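Local coordinates for CRISPR-associated endoribonuclease Cas6 1 (Methanocaldococcus jannaschii DSM 2661, PDB 5YI6), which probably acts as an RNA-binding endoribonuclease that cuts CRISPR transcripts into crRNAs for defence against viruses and plasmids, at residues N33-A38 with K44-Y49; Q50-F55 with N88-N93; D101-V106 with E110-K115; Y222-G225 with K229-M232. One frame throughout, in Å; residues are numbered along the deposited sequence.

Contact 1: residues N33-A38 with K44-Y49. With PO4 (phosphate ion), chain I.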
loop_
_atom_site.group_PDB
_atom_site.type_symbol
_atom_site.label_atom_id
_atom_site.label_comp_id
_atom_site.label_asym_id
_atom_site.label_seq_id
_atom_site.Cartn_x
_atom_site.Cartn_y
_atom_site.Cartn_z
ATOM N N ASN A 33 -0.203 8.763 11.777
ATOM C CA ASN A 33 -0.619 9.406 13.010
ATOM C C ASN A 33 -1.485 8.499 13.860
ATOM O O ASN A 33 -1.375 8.560 15.089
ATOM C CB ASN A 33 -1.341 10.746 12.717
ATOM C CG ASN A 33 -0.380 11.798 12.130
ATOM O OD1 ASN A 33 0.839 11.629 12.183
ATOM N ND2 ASN A 33 -0.932 12.854 11.527
ATOM N N LYS A 34 -2.319 7.635 13.249
ATOM C CA LYS A 34 -3.083 6.670 14.050
ATOM C C LYS A 34 -2.142 5.684 14.732
ATOM O O LYS A 34 -2.261 5.415 15.929
ATOM C CB LYS A 34 -4.085 5.884 13.186
ATOM C CG LYS A 34 -5.196 6.736 12.524
ATOM C CD LYS A 34 -6.024 7.439 13.594
ATOM C CE LYS A 34 -7.296 8.056 12.944
ATOM N NZ LYS A 34 -8.086 8.855 13.929
ATOM N N ILE A 35 -1.215 5.107 13.963
ATOM C CA ILE A 35 -0.316 4.087 14.529
ATOM C C ILE A 35 0.509 4.655 15.689
ATOM O O ILE A 35 0.762 3.963 16.692
ATOM C CB ILE A 35 0.582 3.523 13.404
ATOM C CG1 ILE A 35 -0.265 2.638 12.460
ATOM C CG2 ILE A 35 1.769 2.719 13.975
ATOM C CD1 ILE A 35 0.474 2.290 11.143
ATOM N N HIS A 36 0.931 5.913 15.583
ATOM C CA HIS A 36 1.787 6.530 16.586
ATOM C C HIS A 36 1.010 7.397 17.576
ATOM O O HIS A 36 1.615 8.137 18.366
ATOM C CB HIS A 36 2.891 7.315 15.901
ATOM C CG HIS A 36 3.786 6.441 15.077
ATOM N ND1 HIS A 36 3.464 6.025 13.802
ATOM C CD2 HIS A 36 4.967 5.846 15.379
ATOM C CE1 HIS A 36 4.429 5.244 13.338
ATOM N NE2 HIS A 36 5.345 5.112 14.282
ATOM N N SER A 37 -0.303 7.231 17.630
ATOM C CA SER A 37 -1.149 8.043 18.495
ATOM C C SER A 37 -0.991 7.695 19.984
ATOM O O SER A 37 -0.814 6.538 20.363
ATOM C CB SER A 37 -2.620 7.846 18.079
ATOM O OG SER A 37 -3.473 8.549 18.966
ATOM N N ALA A 38 -1.116 8.715 20.840
ATOM C CA ALA A 38 -1.190 8.504 22.276
ATOM C C ALA A 38 -2.570 8.048 22.715
ATOM O O ALA A 38 -2.731 7.641 23.869
ATOM C CB ALA A 38 -0.811 9.783 23.040
ATOM N N LYS A 44 -1.739 0.982 23.620
ATOM C CA LYS A 44 -1.419 -0.337 24.161
ATOM C C LYS A 44 -1.269 -1.365 23.043
ATOM O O LYS A 44 -0.298 -2.145 23.016
ATOM C CB LYS A 44 -2.487 -0.756 25.165
ATOM C CG LYS A 44 -3.488 0.363 25.531
ATOM C CD LYS A 44 -4.582 -0.177 26.461
ATOM C CE LYS A 44 -5.660 0.843 26.790
ATOM N NZ LYS A 44 -6.912 0.596 25.993
ATOM N N ARG A 45 -2.187 -1.322 22.074
ATOM C CA ARG A 45 -2.240 -2.324 21.009
ATOM C C ARG A 45 -1.025 -2.279 20.104
ATOM O O ARG A 45 -0.603 -3.326 19.596
ATOM C CB ARG A 45 -3.515 -2.132 20.170
ATOM C CG ARG A 45 -4.800 -2.454 20.937
ATOM C CD ARG A 45 -6.022 -2.220 20.077
ATOM N NE ARG A 45 -7.238 -2.776 20.700
ATOM C CZ ARG A 45 -8.299 -2.053 21.018
ATOM N NH1 ARG A 45 -8.305 -0.749 20.757
ATOM N NH2 ARG A 45 -9.363 -2.647 21.561
ATOM N N LEU A 46 -0.469 -1.090 19.852
ATOM C CA LEU A 46 0.573 -0.934 18.851
ATOM C C LEU A 46 1.922 -0.582 19.476
ATOM O O LEU A 46 2.833 -0.169 18.773
ATOM C CB LEU A 46 0.140 0.089 17.791
ATOM C CG LEU A 46 -1.107 -0.365 17.014
ATOM C CD1 LEU A 46 -1.541 0.733 16.046
ATOM C CD2 LEU A 46 -0.843 -1.668 16.245
ATOM N N HIS A 47 2.065 -0.794 20.789
ATOM C CA HIS A 47 3.309 -0.460 21.478
ATOM C C HIS A 47 4.515 -1.125 20.821
ATOM O O HIS A 47 5.580 -0.520 20.703
ATOM C CB HIS A 47 3.184 -0.879 22.943
ATOM C CG HIS A 47 4.393 -0.572 23.764
ATOM N ND1 HIS A 47 4.740 0.712 24.129
ATOM C CD2 HIS A 47 5.342 -1.384 24.291
ATOM C CE1 HIS A 47 5.852 0.679 24.844
ATOM N NE2 HIS A 47 6.240 -0.580 24.955
ATOM N N ASN A 48 4.358 -2.365 20.362
ATOM C CA ASN A 48 5.455 -3.121 19.756
ATOM C C ASN A 48 5.605 -2.904 18.260
ATOM O O ASN A 48 6.449 -3.561 17.640
ATOM C CB ASN A 48 5.286 -4.616 20.030
ATOM C CG ASN A 48 5.435 -4.953 21.484
ATOM O OD1 ASN A 48 6.162 -4.281 22.206
ATOM N ND2 ASN A 48 4.725 -5.977 21.932
ATOM N N TYR A 49 4.825 -1.999 17.662
ATOM C CA TYR A 49 4.806 -1.835 16.212
ATOM C C TYR A 49 5.129 -0.409 15.777
ATOM O O TYR A 49 4.812 -0.035 14.651
ATOM C CB TYR A 49 3.432 -2.259 15.652
ATOM C CG TYR A 49 3.137 -3.708 15.899
ATOM C CD1 TYR A 49 3.707 -4.702 15.086
ATOM C CD2 TYR A 49 2.329 -4.105 16.966
ATOM C CE1 TYR A 49 3.443 -6.044 15.323
ATOM C CE2 TYR A 49 2.074 -5.435 17.206
ATOM C CZ TYR A 49 2.633 -6.398 16.376
ATOM O OH TYR A 49 2.372 -7.721 16.619
HETATM P P PO4 I . -5.355 10.968 16.026
HETATM O O1 PO4 I . -4.367 10.498 14.973
HETATM O O2 PO4 I . -4.882 12.294 16.585
HETATM O O3 PO4 I . -5.443 9.978 17.178
HETATM O O4 PO4 I . -6.719 11.148 15.383
#

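Contact 2: residues Q50-F55 with N88-N93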
loop_
_atom_site.group_PDB
_atom_site.type_symbol
_atom_site.label_atom_id
_atom_site.label_comp_id
_atom_site.label_asym_id
_atom_site.label_seq_id
_atom_site.Cartn_x
_atom_site.Cartn_y
_atom_site.Cartn_z
ATOM N N GLN A 50 5.770 0.397 16.639
ATOM C CA GLN A 50 6.020 1.792 16.311
ATOM C C GLN A 50 7.065 1.960 15.222
ATOM O O GLN A 50 7.106 3.008 14.562
ATOM C CB GLN A 50 6.444 2.548 17.585
ATOM C CG GLN A 50 5.352 2.577 18.645
ATOM C CD GLN A 50 4.109 3.290 18.121
ATOM O OE1 GLN A 50 4.124 4.506 17.958
ATOM N NE2 GLN A 50 3.042 2.534 17.842
ATOM N N LYS A 51 7.910 0.952 15.009
ATOM C CA LYS A 51 8.897 0.986 13.940
ATOM C C LYS A 51 8.648 -0.120 12.926
ATOM O O LYS A 51 9.533 -0.452 12.136
ATOM C CB LYS A 51 10.306 0.866 14.526
ATOM C CG LYS A 51 10.590 2.008 15.494
ATOM C CD LYS A 51 11.986 1.914 16.082
ATOM C CE LYS A 51 12.303 3.102 16.995
ATOM N NZ LYS A 51 12.360 4.401 16.268
ATOM N N PHE A 52 7.463 -0.706 12.949
ATOM C CA PHE A 52 7.153 -1.843 12.085
ATOM C C PHE A 52 6.894 -1.374 10.665
ATOM O O PHE A 52 6.044 -0.510 10.455
ATOM C CB PHE A 52 5.927 -2.564 12.643
ATOM C CG PHE A 52 5.497 -3.732 11.815
ATOM C CD1 PHE A 52 6.304 -4.887 11.753
ATOM C CD2 PHE A 52 4.294 -3.698 11.100
ATOM C CE1 PHE A 52 5.917 -5.980 10.972
ATOM C CE2 PHE A 52 3.898 -4.784 10.334
ATOM C CZ PHE A 52 4.695 -5.935 10.281
ATOM N N LYS A 53 7.614 -1.934 9.673
ATOM C CA LYS A 53 7.462 -1.432 8.312
ATOM C C LYS A 53 7.001 -2.479 7.299
ATOM O O LYS A 53 6.911 -2.165 6.107
ATOM C CB LYS A 53 8.758 -0.763 7.867
ATOM C CG LYS A 53 9.031 0.513 8.689
ATOM C CD LYS A 53 10.133 1.350 8.074
ATOM C CE LYS A 53 10.215 2.723 8.720
ATOM N NZ LYS A 53 11.068 3.641 7.895
ATOM N N PHE A 54 6.625 -3.683 7.742
ATOM C CA PHE A 54 6.226 -4.755 6.821
ATOM C C PHE A 54 4.711 -4.820 6.688
ATOM O O PHE A 54 4.077 -5.791 7.078
ATOM C CB PHE A 54 6.804 -6.090 7.290
ATOM C CG PHE A 54 8.307 -6.076 7.287
ATOM C CD1 PHE A 54 9.003 -6.128 6.084
ATOM C CD2 PHE A 54 9.016 -5.978 8.492
ATOM C CE1 PHE A 54 10.419 -6.081 6.064
ATOM C CE2 PHE A 54 10.423 -5.956 8.477
ATOM C CZ PHE A 54 11.118 -6.010 7.276
ATOM N N PHE A 55 4.145 -3.736 6.146
ATOM C CA PHE A 55 2.719 -3.691 5.832
ATOM C C PHE A 55 2.542 -2.683 4.711
ATOM O O PHE A 55 3.450 -1.896 4.413
ATOM C CB PHE A 55 1.843 -3.326 7.043
ATOM C CG PHE A 55 1.952 -1.887 7.510
ATOM C CD1 PHE A 55 1.002 -0.921 7.108
ATOM C CD2 PHE A 55 2.996 -1.487 8.329
ATOM C CE1 PHE A 55 1.109 0.422 7.534
ATOM C CE2 PHE A 55 3.115 -0.153 8.773
ATOM C CZ PHE A 55 2.161 0.810 8.369
ATOM N N ASN A 88 -0.165 -10.916 11.016
ATOM C CA ASN A 88 -1.601 -10.762 11.255
ATOM C C ASN A 88 -1.889 -10.096 12.589
ATOM O O ASN A 88 -2.957 -9.477 12.749
ATOM C CB ASN A 88 -2.343 -12.095 11.140
ATOM C CG ASN A 88 -1.961 -13.059 12.217
ATOM O OD1 ASN A 88 -0.794 -13.151 12.592
ATOM N ND2 ASN A 88 -2.941 -13.796 12.724
ATOM N N GLU A 89 -0.983 -10.218 13.563
ATOM C CA GLU A 89 -1.208 -9.530 14.832
ATOM C C GLU A 89 -1.180 -8.012 14.667
ATOM O O GLU A 89 -1.954 -7.305 15.316
ATOM C CB GLU A 89 -0.161 -9.979 15.873
ATOM C CG GLU A 89 -0.306 -9.262 17.218
ATOM C CD GLU A 89 0.682 -9.773 18.277
ATOM O OE1 GLU A 89 1.448 -10.725 17.982
ATOM O OE2 GLU A 89 0.706 -9.199 19.391
ATOM N N PHE A 90 -0.283 -7.487 13.829
ATOM C CA PHE A 90 -0.304 -6.054 13.541
ATOM C C PHE A 90 -1.661 -5.641 12.998
ATOM O O PHE A 90 -2.247 -4.639 13.433
ATOM C CB PHE A 90 0.795 -5.678 12.524
ATOM C CG PHE A 90 0.652 -4.269 11.991
ATOM C CD1 PHE A 90 0.947 -3.176 12.792
ATOM C CD2 PHE A 90 0.181 -4.039 10.699
ATOM C CE1 PHE A 90 0.793 -1.870 12.313
ATOM C CE2 PHE A 90 0.029 -2.735 10.216
ATOM C CZ PHE A 90 0.343 -1.651 11.030
ATOM N N ILE A 91 -2.154 -6.380 12.012
ATOM C CA ILE A 91 -3.397 -5.994 11.355
ATOM C C ILE A 91 -4.560 -6.078 12.342
ATOM O O ILE A 91 -5.393 -5.170 12.409
ATOM C CB ILE A 91 -3.655 -6.857 10.104
ATOM C CG1 ILE A 91 -2.610 -6.570 9.003
ATOM C CG2 ILE A 91 -5.072 -6.580 9.537
ATOM C CD1 ILE A 91 -2.716 -5.168 8.394
ATOM N N GLU A 92 -4.630 -7.161 13.119
ATOM C CA GLU A 92 -5.744 -7.301 14.073
ATOM C C GLU A 92 -5.719 -6.173 15.108
ATOM O O GLU A 92 -6.763 -5.600 15.437
ATOM C CB GLU A 92 -5.686 -8.661 14.768
ATOM C CG GLU A 92 -5.909 -9.869 13.845
ATOM C CD GLU A 92 -7.375 -10.174 13.584
ATOM O OE1 GLU A 92 -8.253 -9.311 13.856
ATOM O OE2 GLU A 92 -7.641 -11.282 13.057
ATOM N N ASN A 93 -4.528 -5.875 15.664
ATOM C CA ASN A 93 -4.430 -4.808 16.655
ATOM C C ASN A 93 -4.790 -3.453 16.067
ATOM O O ASN A 93 -5.494 -2.655 16.707
ATOM C CB ASN A 93 -3.011 -4.762 17.226
ATOM C CG ASN A 93 -2.758 -5.853 18.254
ATOM O OD1 ASN A 93 -3.558 -6.756 18.428
ATOM N ND2 ASN A 93 -1.596 -5.809 18.874
#

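Contact 3: residues D101-V106 with E110-K115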
loop_
_atom_site.group_PDB
_atom_site.type_symbol
_atom_site.label_atom_id
_atom_site.label_comp_id
_atom_site.label_asym_id
_atom_site.label_seq_id
_atom_site.Cartn_x
_atom_site.Cartn_y
_atom_site.Cartn_z
ATOM N N ASP A 101 -11.635 3.827 17.803
ATOM C CA ASP A 101 -11.564 5.243 17.478
ATOM C C ASP A 101 -12.781 5.665 16.648
ATOM O O ASP A 101 -13.537 6.580 17.025
ATOM C CB ASP A 101 -10.224 5.467 16.738
ATOM C CG ASP A 101 -10.022 6.869 16.220
ATOM O OD1 ASP A 101 -10.948 7.703 16.258
ATOM O OD2 ASP A 101 -8.899 7.139 15.747
ATOM N N GLY A 102 -12.979 5.007 15.507
ATOM C CA GLY A 102 -14.173 5.178 14.709
ATOM C C GLY A 102 -14.115 6.275 13.669
ATOM O O GLY A 102 -15.059 6.396 12.872
ATOM N N LYS A 103 -13.062 7.084 13.648
ATOM C CA LYS A 103 -12.973 8.189 12.708
ATOM C C LYS A 103 -11.597 8.265 12.067
ATOM O O LYS A 103 -10.577 8.015 12.712
ATOM C CB LYS A 103 -13.311 9.535 13.367
ATOM C CG LYS A 103 -14.706 9.524 13.993
ATOM C CD LYS A 103 -15.278 10.906 14.106
ATOM C CE LYS A 103 -15.780 11.332 12.718
ATOM N NZ LYS A 103 -16.264 12.739 12.649
ATOM N N LEU A 104 -11.574 8.627 10.791
ATOM C CA LEU A 104 -10.319 8.794 10.053
ATOM C C LEU A 104 -10.437 10.044 9.207
ATOM O O LEU A 104 -11.327 10.135 8.364
ATOM C CB LEU A 104 -10.033 7.572 9.153
ATOM C CG LEU A 104 -8.783 7.693 8.261
ATOM C CD1 LEU A 104 -7.535 7.580 9.120
ATOM C CD2 LEU A 104 -8.795 6.598 7.202
ATOM N N ARG A 105 -9.571 11.024 9.434
ATOM C CA ARG A 105 -9.586 12.235 8.637
ATOM C C ARG A 105 -8.453 12.164 7.617
ATOM O O ARG A 105 -7.298 11.912 7.983
ATOM C CB ARG A 105 -9.433 13.478 9.513
ATOM C CG ARG A 105 -9.549 14.776 8.728
ATOM C CD ARG A 105 -9.245 15.988 9.602
ATOM N NE ARG A 105 -7.926 15.856 10.237
ATOM C CZ ARG A 105 -6.748 16.213 9.701
ATOM N NH1 ARG A 105 -6.664 16.744 8.482
ATOM N NH2 ARG A 105 -5.632 16.026 10.400
ATOM N N VAL A 106 -8.786 12.351 6.345
ATOM C CA VAL A 106 -7.793 12.399 5.267
ATOM C C VAL A 106 -7.874 13.779 4.636
ATOM O O VAL A 106 -8.824 14.079 3.898
ATOM C CB VAL A 106 -8.022 11.301 4.219
ATOM C CG1 VAL A 106 -6.945 11.400 3.074
ATOM C CG2 VAL A 106 -7.972 9.944 4.889
ATOM N N GLU A 110 -13.589 13.863 6.397
ATOM C CA GLU A 110 -13.778 13.081 7.606
ATOM C C GLU A 110 -14.582 11.817 7.299
ATOM O O GLU A 110 -15.706 11.901 6.787
ATOM C CB GLU A 110 -14.514 13.922 8.652
ATOM C CG GLU A 110 -14.610 13.268 9.994
ATOM C CD GLU A 110 -13.304 13.391 10.750
ATOM O OE1 GLU A 110 -12.550 14.355 10.475
ATOM O OE2 GLU A 110 -13.020 12.514 11.592
ATOM N N PHE A 111 -14.026 10.648 7.625
ATOM C CA PHE A 111 -14.704 9.365 7.462
ATOM C C PHE A 111 -15.099 8.771 8.805
ATOM O O PHE A 111 -14.355 8.869 9.787
ATOM C CB PHE A 111 -13.788 8.342 6.758
ATOM C CG PHE A 111 -13.408 8.722 5.386
ATOM C CD1 PHE A 111 -14.264 8.460 4.321
ATOM C CD2 PHE A 111 -12.155 9.280 5.132
ATOM C CE1 PHE A 111 -13.910 8.789 3.025
ATOM C CE2 PHE A 111 -11.788 9.618 3.839
ATOM C CZ PHE A 111 -12.650 9.368 2.769
ATOM N N PHE A 112 -16.242 8.099 8.831
ATOM C CA PHE A 112 -16.527 7.123 9.866
ATOM C C PHE A 112 -15.960 5.780 9.438
ATOM O O PHE A 112 -16.087 5.391 8.276
ATOM C CB PHE A 112 -18.035 6.978 10.089
ATOM C CG PHE A 112 -18.685 8.204 10.661
ATOM C CD1 PHE A 112 -18.714 8.413 12.031
ATOM C CD2 PHE A 112 -19.272 9.150 9.833
ATOM C CE1 PHE A 112 -19.320 9.545 12.566
ATOM C CE2 PHE A 112 -19.869 10.283 10.365
ATOM C CZ PHE A 112 -19.893 10.476 11.734
ATOM N N VAL A 113 -15.318 5.080 10.373
ATOM C CA VAL A 113 -14.798 3.730 10.142
ATOM C C VAL A 113 -15.889 2.753 10.575
ATOM O O VAL A 113 -16.079 2.526 11.763
ATOM C CB VAL A 113 -13.494 3.482 10.916
ATOM C CG1 VAL A 113 -12.968 2.055 10.593
ATOM C CG2 VAL A 113 -12.450 4.566 10.577
ATOM N N ARG A 114 -16.584 2.146 9.602
ATOM C CA ARG A 114 -17.792 1.368 9.876
ATOM C C ARG A 114 -17.489 -0.078 10.269
ATOM O O ARG A 114 -18.050 -0.583 11.238
ATOM C CB ARG A 114 -18.704 1.389 8.642
ATOM C CG ARG A 114 -19.229 2.803 8.316
ATOM C CD ARG A 114 -20.035 3.376 9.479
ATOM N NE ARG A 114 -20.809 4.557 9.076
ATOM C CZ ARG A 114 -21.304 5.461 9.918
ATOM N NH1 ARG A 114 -21.114 5.323 11.233
ATOM N NH2 ARG A 114 -21.981 6.509 9.446
ATOM N N LYS A 115 -16.684 -0.780 9.476
ATOM C CA LYS A 115 -16.438 -2.220 9.607
ATOM C C LYS A 115 -15.096 -2.534 8.959
ATOM O O LYS A 115 -14.602 -1.768 8.124
ATOM C CB LYS A 115 -17.506 -3.063 8.892
ATOM C CG LYS A 115 -18.939 -2.731 9.173
ATOM C CD LYS A 115 -19.853 -3.675 8.432
ATOM C CE LYS A 115 -21.330 -3.299 8.697
ATOM N NZ LYS A 115 -22.231 -4.204 7.990
#

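Contact 4: residues Y222-G225 with K229-M232. With PO4 (phosphate ion), chain K.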
loop_
_atom_site.group_PDB
_atom_site.type_symbol
_atom_site.label_atom_id
_atom_site.label_comp_id
_atom_site.label_asym_id
_atom_site.label_seq_id
_atom_site.Cartn_x
_atom_site.Cartn_y
_atom_site.Cartn_z
ATOM N N TYR A 222 2.253 -10.049 -2.071
ATOM C CA TYR A 222 0.832 -9.721 -2.051
ATOM C C TYR A 222 0.428 -9.080 -0.727
ATOM O O TYR A 222 -0.374 -8.144 -0.703
ATOM C CB TYR A 222 0.024 -10.991 -2.319
ATOM C CG TYR A 222 -1.406 -10.695 -2.711
ATOM C CD1 TYR A 222 -1.714 -10.342 -4.026
ATOM C CD2 TYR A 222 -2.424 -10.770 -1.776
ATOM C CE1 TYR A 222 -3.066 -10.063 -4.404
ATOM C CE2 TYR A 222 -3.775 -10.514 -2.125
ATOM C CZ TYR A 222 -4.064 -10.137 -3.448
ATOM O OH TYR A 222 -5.365 -9.882 -3.829
ATOM N N GLU A 223 0.954 -9.573 0.395
ATOM C CA GLU A 223 0.506 -8.986 1.667
ATOM C C GLU A 223 1.450 -7.911 2.225
ATOM O O GLU A 223 1.011 -7.051 2.985
ATOM C CB GLU A 223 0.197 -10.082 2.682
ATOM C CG GLU A 223 -0.979 -11.034 2.177
ATOM C CD GLU A 223 -2.395 -10.361 1.828
ATOM O OE1 GLU A 223 -2.515 -9.171 1.455
ATOM O OE2 GLU A 223 -3.431 -11.069 1.905
ATOM N N CYS A 224 2.712 -7.911 1.852
ATOM C CA CYS A 224 3.645 -6.887 2.323
ATOM C C CYS A 224 3.704 -5.682 1.390
ATOM O O CYS A 224 4.029 -4.571 1.833
ATOM C CB CYS A 224 5.060 -7.474 2.436
ATOM S SG CYS A 224 6.258 -6.354 3.297
ATOM N N GLY A 225 3.396 -5.886 0.124
ATOM C CA GLY A 225 3.561 -4.893 -0.916
ATOM C C GLY A 225 4.804 -5.191 -1.746
ATOM O O GLY A 225 5.741 -5.856 -1.293
ATOM N N LYS A 229 8.910 1.648 0.449
ATOM C CA LYS A 229 7.990 2.536 1.189
ATOM C C LYS A 229 6.612 1.899 1.365
ATOM O O LYS A 229 5.574 2.588 1.328
ATOM C CB LYS A 229 7.843 3.900 0.509
ATOM C CG LYS A 229 9.196 4.700 0.434
ATOM C CD LYS A 229 9.898 4.705 1.801
ATOM C CE LYS A 229 11.111 5.650 1.835
ATOM N NZ LYS A 229 12.016 5.318 2.974
ATOM N N ASN A 230 6.584 0.579 1.551
ATOM C CA ASN A 230 5.279 -0.076 1.742
ATOM C C ASN A 230 4.489 0.563 2.882
ATOM O O ASN A 230 3.266 0.770 2.772
ATOM C CB ASN A 230 5.475 -1.564 2.034
ATOM C CG ASN A 230 6.113 -2.313 0.868
ATOM O OD1 ASN A 230 6.986 -3.155 1.079
ATOM N ND2 ASN A 230 5.713 -1.965 -0.389
ATOM N N SER A 231 5.168 0.853 4.002
ATOM C CA SER A 231 4.462 1.274 5.198
ATOM C C SER A 231 3.978 2.717 5.107
ATOM O O SER A 231 3.240 3.154 5.997
ATOM C CB SER A 231 5.328 1.045 6.461
ATOM O OG SER A 231 6.447 1.906 6.449
ATOM N N MET A 232 4.365 3.442 4.058
ATOM C CA MET A 232 3.805 4.745 3.719
ATOM C C MET A 232 2.697 4.655 2.664
ATOM O O MET A 232 2.269 5.691 2.133
ATOM C CB MET A 232 4.933 5.679 3.237
ATOM C CG MET A 232 5.895 6.072 4.334
ATOM S SD MET A 232 7.344 6.945 3.642
ATOM C CE MET A 232 6.538 8.208 2.658
HETATM P P PO4 K . 12.815 1.517 1.854
HETATM O O1 PO4 K . 13.610 0.306 1.392
HETATM O O2 PO4 K . 13.015 2.660 0.870
HETATM O O3 PO4 K . 13.310 1.950 3.221
HETATM O O4 PO4 K . 11.347 1.140 1.989
#

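Contact 1: residues N33-A38 with K44-Y49
Y49 faces I35 with its backbone rather than its ring: Y49 O lies 4.2 Å from I35 CG2, while the phenol turns off toward E89 of helix 88-101 and has N48 CB over the rim of one face. The second flat group, the imidazole of H36, stacks on Y32 and is hydrogen-bonded at both nitrogens, ND1 to Y32 O and NE2 to Q50 O. The main contact is I35 against L46. With its CG beside the backbone N (chi1 -63°), L46 sends CD1 to within 3.9 Å of I35 CA and 4.3 Å of I35 CG1, branched aliphatic against branched aliphatic in a buried seam. L46 belongs to the type I turn K44-H47. Around the other side of the helix end, K34 NZ, also held by D101 and K103 O, donates to phosphate O4 at 3.0 Å and S37 OG to phosphate O3; the ion probably came from the crystallisation liquor. With van der Waals contacts alone between the segments, a polar tie is supplied by Q50 NE2, which bonds both I35 O and L46 O; it thereby ties the loop bearing H47, the probable proton donor, to the helix that carries Y32, the probable proton acceptor.

Contact 2: residues Q50-F55 with N88-N93
F90 leaves helix 88-101 with its CG anti to the backbone N (chi1 169°), which points the ring into the loop 50-55, where F52 and F55 receive it. Its CB already touches F52, 3.9 Å from F52 CE2. At the ring root F90 CG is 3.7 Å from the same F52 CE2, and F90 CD1 lies 3.8 Å from F52 CD2; the F52 edge carbons thus come over one face of F90, toward its rim. Farther out the partner changes. F90 CD2 still meets F52 but also nears F55 CB, and F90 CE2 closes to 3.4 Å on F55 CG, the tightest approach between these segments. At the tip, F90 CZ stands 3.7 Å above the centre of the F55 ring plane. Neither pair is a parallel stack: the F52 and F90 planes are 45° apart, those of F55 and F90 38°. Phenylalanine suits all three places, since a flat apolar ring can offer a face to one neighbour and its far carbons to another without a polar group to satisfy. F52 also has F54 N 3.8 Å above its ring centre, as the chain curls past K53, the probable transition-state stabiliser, whose side chain stays exposed. The aromatic cluster lies between elements of the fold: F52 and F55 both rest on S85 of strand 78-85, F52 reaches F173 of helix 158-174, and the next residue of helix 88-101, I91, packs on strands 5-12 and 78-85.

Contact 3: residues D101-V106 with E110-K115
Backbone hydrogen bonds join K103-V106 to E110-K115 as antiparallel strands. L104 and F111 form the hydrogen-bonded pair, with L104 N giving to F111 O at 3.0 Å and F111 N to L104 O at 2.8 Å. Two residues along, past the non-hydrogen-bonded pair K103/F112, V113 N donates almost straight (174°) to G102 O, approaching from above that carbonyl's plane. G102 has a positive phi where helix 88-101 ends, a conformation that glycine, lacking a CB, adopts readily. The CA atoms of K103 and F112 add weaker C-H contacts to F111 O and G102 O.

Together the strands make a beta hairpin at one margin of the N-terminal sheet, whose strand order and flanking helices 23-35 and 88-101 give a ferredoxin-like fold; strand 103-106 is outermost, and strand 109-118 continues the sheet to strand 5-12.

Charged interactions occupy the face of K103, R105, E110 and F112. E110, bent at chi2 (78°), turns back so that its OE2 forms a salt bridge with K103 NZ at 3.4 Å, running diagonally from one non-hydrogen-bonded pair (R105/E110) to the next on that face (K103/F112). OE1 of the same carboxylate lies 3.4 Å from R105 CB, while the R105 guanidinium bonds G107 O through NH1. K103 bridges to an aromatic as well: its CE rides 3.9 Å above the F112 ring plane, and its NZ makes an off-centre cation-pi contact, 28° from the ring normal.

Apolar contacts take the opposite face, where L104 CB meets V113 CG2 at 4.1 Å and V106 CG2 approaches the edge of the F111 ring, 4.0 Å from F111 CE2; L104 and V106 also cover residues of helix 23-35.

Contact 4: residues Y222-G225 with K229-M232
C224 and N230 meet where helix 215-224 runs out into the glycine-rich loop near the C terminus, a signature of Cas6 proteins. The tight part is the asparagine amide lodged against the last helical carbonyl: C224 O lies 3.2 Å from N230 CG. Its approach to N230 OD1, 3.4 Å, pairs two acceptors and so contributes no bond. K169 NZ, which hydrogen-bonds N230 OD1 and also G225 O, probably lessens the repulsion by drawing charge from OD1. On the amide's nitrogen side, ND2 is bonded to the carbonyls of F226 and F234, which fixes the rotation of the group, and it sits 3.6 Å from G225 C. G225 suits this spot: its phi is positive, and the absence of a side chain lets the amide close on its backbone. C224 fills the flank with a small, weakly polar thiol, its SG 4.0 Å from N230 OD1. Asparagine is apt because a single short amide serves a lysine and two carbonyls in a buried place.

The other end is loose. K229 is exposed, takes no part in gripping the helix end and meets instead a phosphate, probably from the crystallisation liquor; its NZ remains 3.5 Å from phosphate O2. The short 3-10 segment that follows is pinned by M232 N to K229 O, 3.1 Å. At this outer side the backbone of K229 is bound: its N donates to phosphate O4 at 2.9 Å, with an N-H...O angle of 169°.

From the N terminus, contact 1 closes the excursion through helix 40-43, bringing the loop 44-49 back to the end of helix 23-35. The chain runs on directly into 50-55, whose partner comes 33 residues later, so contact 2 spans strands 56-57 to 78-85 and reaches helix 88-101. Contact 3 follows as a local hairpin, and contact 4 closes a short loop in the C-terminal part. All four are in series; none nests or crosses. Space unites them: I35 touches F55, K34 pairs with D101 and hydrogen-bonds K103 O, joining contact 1 to contact 3, and F55 packs on N230 and S231, so contact 2 adjoins both contact 1 and contact 4 and links the two halves of the protein.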